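Long-range contacts in beta-galactosidase (Geobacillus stearothermophilus, PDB 4OIF), which probably hydrolyses terminal non-reducing beta-D-galactose residues of beta-D-galactosides, as a zinc-binding homotrimer of glycoside hydrolase family 42: residues 53-58 against 94-99; 273-278 against 312-317; 416-421 against 459-464. All blocks are in the same frame, centred on the assembly; numbering follows the deposited sequence.

Contact 1. Residues 53-58 against 94-99; sequences FAWSAL and PAWLSQ
The indole of W55 lies against the pyrrolidine ring of P94, whose CD sits over one face of the five-membered ring in a CH-pi contact, 3.8 Å from the ring centroid and 21° off its normal. CG of the same proline lies 3.7 Å from W55 CD1, and the two side chains cross at about a right angle. With CG anti to the backbone N (chi1 -160°), W55 carries its indole across the gap, and L97 CD1 comes up to the benzo end, 3.7 Å from W55 CZ2. Both segments follow strands of the (beta/alpha)8 barrel, 47-50 and 83-87, and each begins a short helix, with A54 and P94 in the N-cap positions. The contact thus joins two neighbouring beta-to-alpha connections of the catalytic domain without any direct hydrogen bond between them. Polar ends are served by a third residue: E59 accepts W55 NE1 through its side chain and W96 NE1 through its carbonyl. Within its own segment P94 CB lies 3.3 Å above the W96 ring plane, toward the rim. S197 of the second subunit packs on W55 and hydrogen-bonds through OG to S56 N.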
loop_
_atom_site.group_PDB
_atom_site.type_symbol
_atom_site.label_atom_id
_atom_site.label_comp_id
_atom_site.label_asym_id
_atom_site.label_seq_id
_atom_site.Cartn_x
_atom_site.Cartn_y
_atom_site.Cartn_z
ATOM N N PHE A 53 -30.824 -2.721 -13.763
ATOM C CA PHE A 53 -30.476 -3.883 -12.971
ATOM C C PHE A 53 -31.714 -4.678 -12.599
ATOM O O PHE A 53 -31.812 -5.215 -11.494
ATOM C CB PHE A 53 -29.701 -3.452 -11.728
ATOM C CG PHE A 53 -28.456 -2.681 -12.052
ATOM C CD1 PHE A 53 -27.337 -3.332 -12.554
ATOM C CD2 PHE A 53 -28.412 -1.311 -11.892
ATOM C CE1 PHE A 53 -26.183 -2.634 -12.872
ATOM C CE2 PHE A 53 -27.261 -0.603 -12.209
ATOM C CZ PHE A 53 -26.146 -1.267 -12.708
ATOM N N ALA A 54 -32.641 -4.790 -13.548
ATOM C CA ALA A 54 -33.959 -5.357 -13.266
ATOM C C ALA A 54 -34.151 -6.811 -13.712
ATOM O O ALA A 54 -35.284 -7.306 -13.724
ATOM C CB ALA A 54 -35.016 -4.491 -13.898
ATOM N N TRP A 55 -33.061 -7.502 -14.042
ATOM C CA TRP A 55 -33.159 -8.875 -14.531
ATOM C C TRP A 55 -33.870 -9.782 -13.524
ATOM O O TRP A 55 -34.808 -10.514 -13.862
ATOM C CB TRP A 55 -31.770 -9.434 -14.855
ATOM C CG TRP A 55 -31.804 -10.628 -15.796
ATOM C CD1 TRP A 55 -32.835 -11.506 -15.974
ATOM C CD2 TRP A 55 -30.763 -11.053 -16.689
ATOM N NE1 TRP A 55 -32.499 -12.457 -16.910
ATOM C CE2 TRP A 55 -31.236 -12.198 -17.370
ATOM C CE3 TRP A 55 -29.477 -10.580 -16.975
ATOM C CZ2 TRP A 55 -30.472 -12.872 -18.318
ATOM C CZ3 TRP A 55 -28.722 -11.251 -17.923
ATOM C CH2 TRP A 55 -29.222 -12.384 -18.585
ATOM N N SER A 56 -33.421 -9.715 -12.281
ATOM C CA SER A 56 -33.985 -10.537 -11.233
ATOM C C SER A 56 -35.456 -10.184 -10.990
ATOM O O SER A 56 -36.219 -11.016 -10.512
ATOM C CB SER A 56 -33.156 -10.379 -9.958
ATOM O OG SER A 56 -33.866 -10.808 -8.821
ATOM N N ALA A 57 -35.859 -8.962 -11.329
ATOM C CA ALA A 57 -37.257 -8.565 -11.186
ATOM C C ALA A 57 -38.072 -9.002 -12.392
ATOM O O ALA A 57 -39.278 -9.210 -12.291
ATOM C CB ALA A 57 -37.373 -7.058 -10.997
ATOM N N LEU A 58 -37.404 -9.113 -13.536
ATOM C CA LEU A 58 -38.050 -9.509 -14.776
ATOM C C LEU A 58 -38.125 -11.030 -14.893
ATOM O O LEU A 58 -39.091 -11.580 -15.419
ATOM C CB LEU A 58 -37.295 -8.932 -15.973
ATOM C CG LEU A 58 -37.389 -7.416 -16.096
ATOM C CD1 LEU A 58 -36.421 -6.900 -17.145
ATOM C CD2 LEU A 58 -38.816 -7.065 -16.463
ATOM N N PRO A 94 -28.841 -12.461 -12.422
ATOM C CA PRO A 94 -29.434 -12.989 -11.182
ATOM C C PRO A 94 -28.590 -14.094 -10.538
ATOM O O PRO A 94 -27.795 -14.738 -11.228
ATOM C CB PRO A 94 -30.785 -13.536 -11.650
ATOM C CG PRO A 94 -31.078 -12.767 -12.922
ATOM C CD PRO A 94 -29.756 -12.577 -13.571
ATOM N N ALA A 95 -28.758 -14.315 -9.235
ATOM C CA ALA A 95 -28.003 -15.362 -8.551
ATOM C C ALA A 95 -28.301 -16.782 -9.098
ATOM O O ALA A 95 -27.401 -17.664 -9.090
ATOM C CB ALA A 95 -28.270 -15.299 -7.070
ATOM N N TRP A 96 -29.525 -17.014 -9.595
ATOM C CA TRP A 96 -29.848 -18.351 -10.120
ATOM C C TRP A 96 -28.976 -18.644 -11.324
ATOM O O TRP A 96 -28.495 -19.767 -11.496
ATOM C CB TRP A 96 -31.347 -18.531 -10.474
ATOM C CG TRP A 96 -31.992 -17.540 -11.426
ATOM C CD1 TRP A 96 -32.810 -16.501 -11.084
ATOM C CD2 TRP A 96 -31.920 -17.528 -12.857
ATOM N NE1 TRP A 96 -33.226 -15.830 -12.203
ATOM C CE2 TRP A 96 -32.695 -16.438 -13.307
ATOM C CE3 TRP A 96 -31.270 -18.328 -13.803
ATOM C CZ2 TRP A 96 -32.829 -16.120 -14.657
ATOM C CZ3 TRP A 96 -31.401 -18.013 -15.144
ATOM C CH2 TRP A 96 -32.174 -16.920 -15.559
ATOM N N LEU A 97 -28.734 -17.611 -12.121
ATOM C CA LEU A 97 -27.974 -17.759 -13.352
ATOM C C LEU A 97 -26.518 -18.113 -13.079
ATOM O O LEU A 97 -25.988 -19.040 -13.670
ATOM C CB LEU A 97 -28.069 -16.481 -14.182
ATOM C CG LEU A 97 -27.969 -16.675 -15.697
ATOM C CD1 LEU A 97 -28.689 -15.542 -16.427
ATOM C CD2 LEU A 97 -26.520 -16.804 -16.169
ATOM N N SER A 98 -25.868 -17.367 -12.196
ATOM C CA SER A 98 -24.521 -17.719 -11.779
ATOM C C SER A 98 -24.509 -19.144 -11.229
ATOM O O SER A 98 -23.587 -19.913 -11.503
ATOM C CB SER A 98 -23.987 -16.740 -10.720
ATOM O OG SER A 98 -23.962 -15.403 -11.200
ATOM N N GLN A 99 -25.540 -19.507 -10.465
ATOM C CA GLN A 99 -25.503 -20.797 -9.783
ATOM C C GLN A 99 -25.599 -21.968 -10.754
ATOM O O GLN A 99 -24.875 -22.952 -10.624
ATOM C CB GLN A 99 -26.619 -20.887 -8.745
ATOM C CG GLN A 99 -26.512 -22.099 -7.836
ATOM C CD GLN A 99 -27.641 -22.170 -6.817
ATOM O OE1 GLN A 99 -28.817 -21.996 -7.151
ATOM N NE2 GLN A 99 -27.286 -22.416 -5.565
#

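Contact 2. Residues 273-278 against 312-317; sequences KFAKHL and SLKQQP
K314 reaches across from the connection between helix 296-312 and strand 319-322 of the (beta/alpha)8 barrel, and its ammonium group is gripped by two backbone carbonyls of segment 273-278, those of A275 and L278. NZ donates to A275 O at 2.9 Å and to L278 O at 2.8 Å. The two acceptors are used differently: the NZ nitrogen lies in the carbonyl plane of L278, with a C=O...N angle of 159°, but stands above that of A275, 34° out of it. K314 thus joins the connections that lead into the neighbouring barrel strands 282-284 and 319-322, and the partial negative charge of the two carbonyls would be expected to favour its protonated form. The side chain arrives there by bending at its last two torsions, chi3 and chi4, which turns NZ toward the carbonyls. Behind the polar grip, A275 CB meets L313 CB at 4.0 Å, a small apolar touch where the two backbones come nearest.

The second shell fixes the carbonyls themselves. A275 O also accepts from L278 N, closing a turn, and the two carbonyls converge on NZ, while H277 N bonds to F274 O. L278 packs on F236 of helix 218-246 and on T254 and F256 of strand 252-259, which places the turn against the barrel wall. On the other segment, Q316 NE2 donates to the carbonyl of D279, the residue directly following L278. Next to the ammonium, K314 CE lies 3.1 Å from L278 O.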
loop_
_atom_site.group_PDB
_atom_site.type_symbol
_atom_site.label_atom_id
_atom_site.label_comp_id
_atom_site.label_asym_id
_atom_site.label_seq_id
_atom_site.Cartn_x
_atom_site.Cartn_y
_atom_site.Cartn_z
ATOM N N LYS A 273 -13.223 3.218 -30.732
ATOM C CA LYS A 273 -13.642 2.056 -31.499
ATOM C C LYS A 273 -15.095 1.708 -31.203
ATOM O O LYS A 273 -15.827 1.256 -32.095
ATOM C CB LYS A 273 -12.724 0.858 -31.179
ATOM C CG LYS A 273 -12.609 -0.177 -32.286
ATOM C CD LYS A 273 -11.672 -1.305 -31.878
ATOM C CE LYS A 273 -11.289 -2.172 -33.068
ATOM N NZ LYS A 273 -12.502 -2.623 -33.809
ATOM N N PHE A 274 -15.507 1.917 -29.951
ATOM C CA PHE A 274 -16.843 1.507 -29.504
ATOM C C PHE A 274 -17.872 2.483 -30.103
ATOM O O PHE A 274 -18.991 2.089 -30.463
ATOM C CB PHE A 274 -16.930 1.492 -27.965
ATOM C CG PHE A 274 -17.989 0.556 -27.403
ATOM C CD1 PHE A 274 -17.695 -0.285 -26.342
ATOM C CD2 PHE A 274 -19.241 0.453 -27.993
ATOM C CE1 PHE A 274 -18.656 -1.149 -25.832
ATOM C CE2 PHE A 274 -20.206 -0.412 -27.496
ATOM C CZ PHE A 274 -19.908 -1.220 -26.416
ATOM N N ALA A 275 -17.479 3.753 -30.215
ATOM C CA ALA A 275 -18.372 4.812 -30.684
ATOM C C ALA A 275 -18.967 4.501 -32.055
ATOM O O ALA A 275 -20.127 4.837 -32.332
ATOM C CB ALA A 275 -17.636 6.137 -30.718
ATOM N N LYS A 276 -18.158 3.869 -32.904
ATOM C CA LYS A 276 -18.600 3.458 -34.236
ATOM C C LYS A 276 -19.781 2.488 -34.177
ATOM O O LYS A 276 -20.494 2.329 -35.159
ATOM C CB LYS A 276 -17.460 2.807 -35.015
ATOM C CG LYS A 276 -16.201 3.652 -35.197
ATOM C CD LYS A 276 -15.208 2.917 -36.089
ATOM C CE LYS A 276 -13.797 3.445 -35.918
ATOM N NZ LYS A 276 -13.807 4.926 -35.992
ATOM N N HIS A 277 -19.989 1.846 -33.030
ATOM C CA HIS A 277 -21.056 0.854 -32.907
ATOM C C HIS A 277 -22.322 1.414 -32.262
ATOM O O HIS A 277 -23.326 0.718 -32.172
ATOM C CB HIS A 277 -20.562 -0.360 -32.109
ATOM C CG HIS A 277 -19.417 -1.074 -32.759
ATOM N ND1 HIS A 277 -19.576 -2.244 -33.474
ATOM C CD2 HIS A 277 -18.098 -0.765 -32.831
ATOM C CE1 HIS A 277 -18.402 -2.633 -33.941
ATOM N NE2 HIS A 277 -17.489 -1.755 -33.563
ATOM N N LEU A 278 -22.275 2.668 -31.829
ATOM C CA LEU A 278 -23.410 3.278 -31.147
ATOM C C LEU A 278 -24.116 4.310 -32.025
ATOM O O LEU A 278 -23.511 4.871 -32.936
ATOM C CB LEU A 278 -22.947 3.934 -29.849
ATOM C CG LEU A 278 -22.204 3.039 -28.854
ATOM C CD1 LEU A 278 -21.713 3.879 -27.674
ATOM C CD2 LEU A 278 -23.086 1.896 -28.373
ATOM N N SER A 312 -17.071 14.955 -29.559
ATOM C CA SER A 312 -16.362 14.809 -30.822
ATOM C C SER A 312 -16.324 13.384 -31.395
ATOM O O SER A 312 -16.123 13.227 -32.593
ATOM C CB SER A 312 -14.936 15.340 -30.677
ATOM O OG SER A 312 -14.947 16.732 -30.404
ATOM N N LEU A 313 -16.511 12.357 -30.566
ATOM C CA LEU A 313 -16.485 10.966 -31.058
ATOM C C LEU A 313 -17.369 10.719 -32.277
ATOM O O LEU A 313 -16.982 10.014 -33.214
ATOM C CB LEU A 313 -16.894 10.001 -29.957
ATOM C CG LEU A 313 -15.758 9.794 -28.965
ATOM C CD1 LEU A 313 -16.239 9.011 -27.764
ATOM C CD2 LEU A 313 -14.578 9.099 -29.658
ATOM N N LYS A 314 -18.560 11.299 -32.265
ATOM C CA LYS A 314 -19.468 11.125 -33.381
ATOM C C LYS A 314 -19.926 12.469 -33.936
ATOM O O LYS A 314 -20.883 12.530 -34.709
ATOM C CB LYS A 314 -20.664 10.272 -32.967
ATOM C CG LYS A 314 -20.286 8.862 -32.531
ATOM C CD LYS A 314 -21.521 8.023 -32.215
ATOM C CE LYS A 314 -22.286 7.666 -33.484
ATOM N NZ LYS A 314 -21.612 6.548 -34.192
ATOM N N GLN A 315 -19.230 13.530 -33.530
ATOM C CA GLN A 315 -19.409 14.869 -34.092
ATOM C C GLN A 315 -20.887 15.252 -34.172
ATOM O O GLN A 315 -21.383 15.706 -35.212
ATOM C CB GLN A 315 -18.740 14.947 -35.471
ATOM C CG GLN A 315 -17.206 14.954 -35.426
ATOM C CD GLN A 315 -16.614 16.330 -35.084
ATOM O OE1 GLN A 315 -16.326 17.143 -35.970
ATOM N NE2 GLN A 315 -16.434 16.588 -33.797
ATOM N N GLN A 316 -21.581 15.038 -33.060
ATOM C CA GLN A 316 -23.009 15.296 -32.942
ATOM C C GLN A 316 -23.299 15.518 -31.450
ATOM O O GLN A 316 -22.423 15.287 -30.620
ATOM C CB GLN A 316 -23.812 14.119 -33.506
ATOM C CG GLN A 316 -23.617 12.851 -32.694
ATOM C CD GLN A 316 -24.447 11.672 -33.173
ATOM O OE1 GLN A 316 -25.010 11.682 -34.272
ATOM N NE2 GLN A 316 -24.514 10.634 -32.344
ATOM N N PRO A 317 -24.515 15.968 -31.095
ATOM C CA PRO A 317 -24.752 16.111 -29.654
ATOM C C PRO A 317 -24.606 14.781 -28.897
ATOM O O PRO A 317 -24.879 13.719 -29.463
ATOM C CB PRO A 317 -26.194 16.612 -29.583
ATOM C CG PRO A 317 -26.447 17.236 -30.907
ATOM C CD PRO A 317 -25.659 16.444 -31.893
#

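Contact 3. Residues 416-421 against 459-464; sequences LYDWEN and ITKEHD
A parallel beta bridge at the border of the trimerisation domain's sheet opens this contact, and an N-capped helix completes it. L416 pairs with I459, and Y417 N donates almost along the axis of the I459 carbonyl, 2.8 Å from its O with an N-H...O angle of 169°. Beyond the bridge the two segments are joined by charge. D418, CG anti to the backbone N (chi1 -170°), divides its carboxylate: OD2 caps helix 419-427 by accepting N421 N through its anti lone pair, while OD1 takes K461 NZ at 2.8 Å on its syn side in a salt bridge. One water bridges Y417 O, D418 OD1 and K461 N; a second joins D418 OD2, E420 OE1 and K461 NZ. E420 forms its own salt bridge with R226. K461 starts from the crowded chi1 position (62°) and bends only at chi4, crossing the D418 side chain obliquely. T460 OG1 accepts E462 N in an ST turn, and T460 CG2 meets the edge of the W419 ring, 4.0 Å from CZ3. Y417 CE2 lies 3.4 Å above the W419 plane. Strand 470-473 lies next to strand 413-416, its L471 touching L416 and I459; helix 438-451 packs on Y417, and P265 of strand 264-265 touches both aromatic residues.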
loop_
_atom_site.group_PDB
_atom_site.type_symbol
_atom_site.label_atom_id
_atom_site.label_comp_id
_atom_site.label_asym_id
_atom_site.label_seq_id
_atom_site.Cartn_x
_atom_site.Cartn_y
_atom_site.Cartn_z
ATOM N N LEU A 416 -5.523 15.866 -30.336
ATOM C CA LEU A 416 -5.540 14.459 -30.680
ATOM C C LEU A 416 -5.213 13.598 -29.456
ATOM O O LEU A 416 -4.198 13.793 -28.788
ATOM C CB LEU A 416 -4.562 14.188 -31.827
ATOM C CG LEU A 416 -4.315 12.751 -32.284
ATOM C CD1 LEU A 416 -5.573 12.115 -32.785
ATOM C CD2 LEU A 416 -3.233 12.729 -33.367
ATOM N N TYR A 417 -6.117 12.669 -29.166
ATOM C CA TYR A 417 -5.976 11.711 -28.089
ATOM C C TYR A 417 -6.042 10.297 -28.672
ATOM O O TYR A 417 -6.772 10.058 -29.631
ATOM C CB TYR A 417 -7.074 11.916 -27.053
ATOM C CG TYR A 417 -7.132 10.845 -25.991
ATOM C CD1 TYR A 417 -6.188 10.808 -24.975
ATOM C CD2 TYR A 417 -8.139 9.882 -25.992
ATOM C CE1 TYR A 417 -6.237 9.844 -23.984
ATOM C CE2 TYR A 417 -8.193 8.904 -25.007
ATOM C CZ TYR A 417 -7.233 8.895 -24.000
ATOM O OH TYR A 417 -7.242 7.941 -23.004
ATOM N N ASP A 418 -5.277 9.369 -28.104
ATOM C CA ASP A 418 -5.275 7.988 -28.582
ATOM C C ASP A 418 -5.224 7.002 -27.402
ATOM O O ASP A 418 -4.297 7.037 -26.578
ATOM C CB ASP A 418 -4.100 7.766 -29.538
ATOM C CG ASP A 418 -4.173 6.439 -30.263
ATOM O OD1 ASP A 418 -4.935 6.335 -31.238
ATOM O OD2 ASP A 418 -3.454 5.501 -29.875
ATOM N N TRP A 419 -6.241 6.143 -27.327
ATOM C CA TRP A 419 -6.387 5.154 -26.253
ATOM C C TRP A 419 -5.242 4.155 -26.249
ATOM O O TRP A 419 -4.691 3.823 -25.197
ATOM C CB TRP A 419 -7.725 4.404 -26.383
ATOM C CG TRP A 419 -8.865 4.956 -25.528
ATOM C CD1 TRP A 419 -9.198 4.568 -24.258
ATOM C CD2 TRP A 419 -9.823 5.965 -25.899
ATOM N NE1 TRP A 419 -10.286 5.276 -23.815
ATOM C CE2 TRP A 419 -10.696 6.135 -24.801
ATOM C CE3 TRP A 419 -10.031 6.734 -27.054
ATOM C CZ2 TRP A 419 -11.756 7.058 -24.817
ATOM C CZ3 TRP A 419 -11.088 7.648 -27.072
ATOM C CH2 TRP A 419 -11.936 7.800 -25.960
ATOM N N GLU A 420 -4.893 3.661 -27.428
ATOM C CA GLU A 420 -3.831 2.680 -27.517
ATOM C C GLU A 420 -2.503 3.316 -27.093
ATOM O O GLU A 420 -1.705 2.688 -26.406
ATOM C CB GLU A 420 -3.775 2.081 -28.929
ATOM C CG GLU A 420 -4.935 1.100 -29.186
ATOM C CD GLU A 420 -4.999 0.536 -30.612
ATOM O OE1 GLU A 420 -4.301 1.032 -31.522
ATOM O OE2 GLU A 420 -5.766 -0.424 -30.815
ATOM N N ASN A 421 -2.288 4.570 -27.472
ATOM C CA ASN A 421 -1.129 5.325 -27.008
ATOM C C ASN A 421 -1.093 5.455 -25.484
ATOM O O ASN A 421 -0.044 5.302 -24.864
ATOM C CB ASN A 421 -1.106 6.713 -27.653
ATOM C CG ASN A 421 0.079 7.542 -27.202
ATOM O OD1 ASN A 421 1.232 7.151 -27.388
ATOM N ND2 ASN A 421 -0.198 8.704 -26.627
ATOM N N ILE A 459 -10.215 14.973 -30.452
ATOM C CA ILE A 459 -10.441 13.941 -31.459
ATOM C C ILE A 459 -9.535 12.728 -31.317
ATOM O O ILE A 459 -8.625 12.700 -30.489
ATOM C CB ILE A 459 -10.233 14.494 -32.878
ATOM C CG1 ILE A 459 -8.760 14.880 -33.068
ATOM C CG2 ILE A 459 -11.203 15.665 -33.152
ATOM C CD1 ILE A 459 -8.431 15.376 -34.439
ATOM N N THR A 460 -9.807 11.732 -32.150
ATOM C CA THR A 460 -9.003 10.530 -32.244
ATOM C C THR A 460 -8.462 10.431 -33.659
ATOM O O THR A 460 -8.846 11.222 -34.517
ATOM C CB THR A 460 -9.814 9.283 -31.911
ATOM O OG1 THR A 460 -10.765 9.038 -32.956
ATOM C CG2 THR A 460 -10.542 9.480 -30.608
ATOM N N LYS A 461 -7.574 9.470 -33.910
ATOM C CA LYS A 461 -7.015 9.297 -35.247
ATOM C C LYS A 461 -8.089 8.841 -36.236
ATOM O O LYS A 461 -7.876 8.884 -37.438
ATOM C CB LYS A 461 -5.850 8.307 -35.226
ATOM C CG LYS A 461 -6.212 6.903 -34.792
ATOM C CD LYS A 461 -4.958 6.064 -34.661
ATOM C CE LYS A 461 -5.277 4.600 -34.433
ATOM N NZ LYS A 461 -5.880 4.402 -33.098
ATOM N N GLU A 462 -9.248 8.433 -35.719
ATOM C CA GLU A 462 -10.414 8.111 -36.543
ATOM C C GLU A 462 -11.135 9.356 -37.096
ATOM O O GLU A 462 -12.270 9.257 -37.561
ATOM C CB GLU A 462 -11.432 7.280 -35.736
ATOM C CG GLU A 462 -10.860 6.106 -34.952
ATOM C CD GLU A 462 -10.301 5.013 -35.846
ATOM O OE1 GLU A 462 -10.880 4.752 -36.932
ATOM O OE2 GLU A 462 -9.272 4.415 -35.456
ATOM N N HIS A 463 -10.499 10.520 -37.026
ATOM C CA HIS A 463 -11.135 11.774 -37.439
ATOM C C HIS A 463 -10.439 12.423 -38.614
ATOM O O HIS A 463 -9.252 12.210 -38.858
ATOM C CB HIS A 463 -11.163 12.793 -36.292
ATOM C CG HIS A 463 -12.276 12.587 -35.319
ATOM N ND1 HIS A 463 -12.275 11.568 -34.389
ATOM C CD2 HIS A 463 -13.422 13.277 -35.119
ATOM C CE1 HIS A 463 -13.378 11.632 -33.666
ATOM N NE2 HIS A 463 -14.092 12.660 -34.089
ATOM N N ASP A 464 -11.197 13.251 -39.315
ATOM C CA ASP A 464 -10.680 14.065 -40.391
ATOM C C ASP A 464 -9.822 15.200 -39.836
ATOM O O ASP A 464 -10.343 16.143 -39.246
ATOM C CB ASP A 464 -11.848 14.620 -41.200
ATOM C CG ASP A 464 -11.418 15.259 -42.497
ATOM O OD1 ASP A 464 -10.235 15.646 -42.635
ATOM O OD2 ASP A 464 -12.292 15.384 -43.380
HETATM O O HOH W 1 -6.754 8.118 -31.614
HETATM O O HOH W 2 -3.244 3.868 -32.144
#

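Contacts 2 and 3 form one neighbourhood, whereas contact 1 stands apart. The centres of contacts 2 and 3 are 12 Å apart, and the two meet across the boundary between barrel and trimerisation domain: K276 NZ forms a salt bridge with E462 OE1 at 3.1 Å, and H463 NE2 probably hydrogen-bonds to S312 O at 2.6 Å. Contact 1 belongs to the same barrel as contact 2, but their centres lie 31 Å apart, and those of contacts 1 and 3 lie 38 Å apart. The L278 side chain is about 12 Å from that of E158, the predicted proton donor; the W55 side chain is about 10 Å from that of R119, a predicted substrate-binding residue, and the L97 side chain about 13 Å from the bound zinc ion.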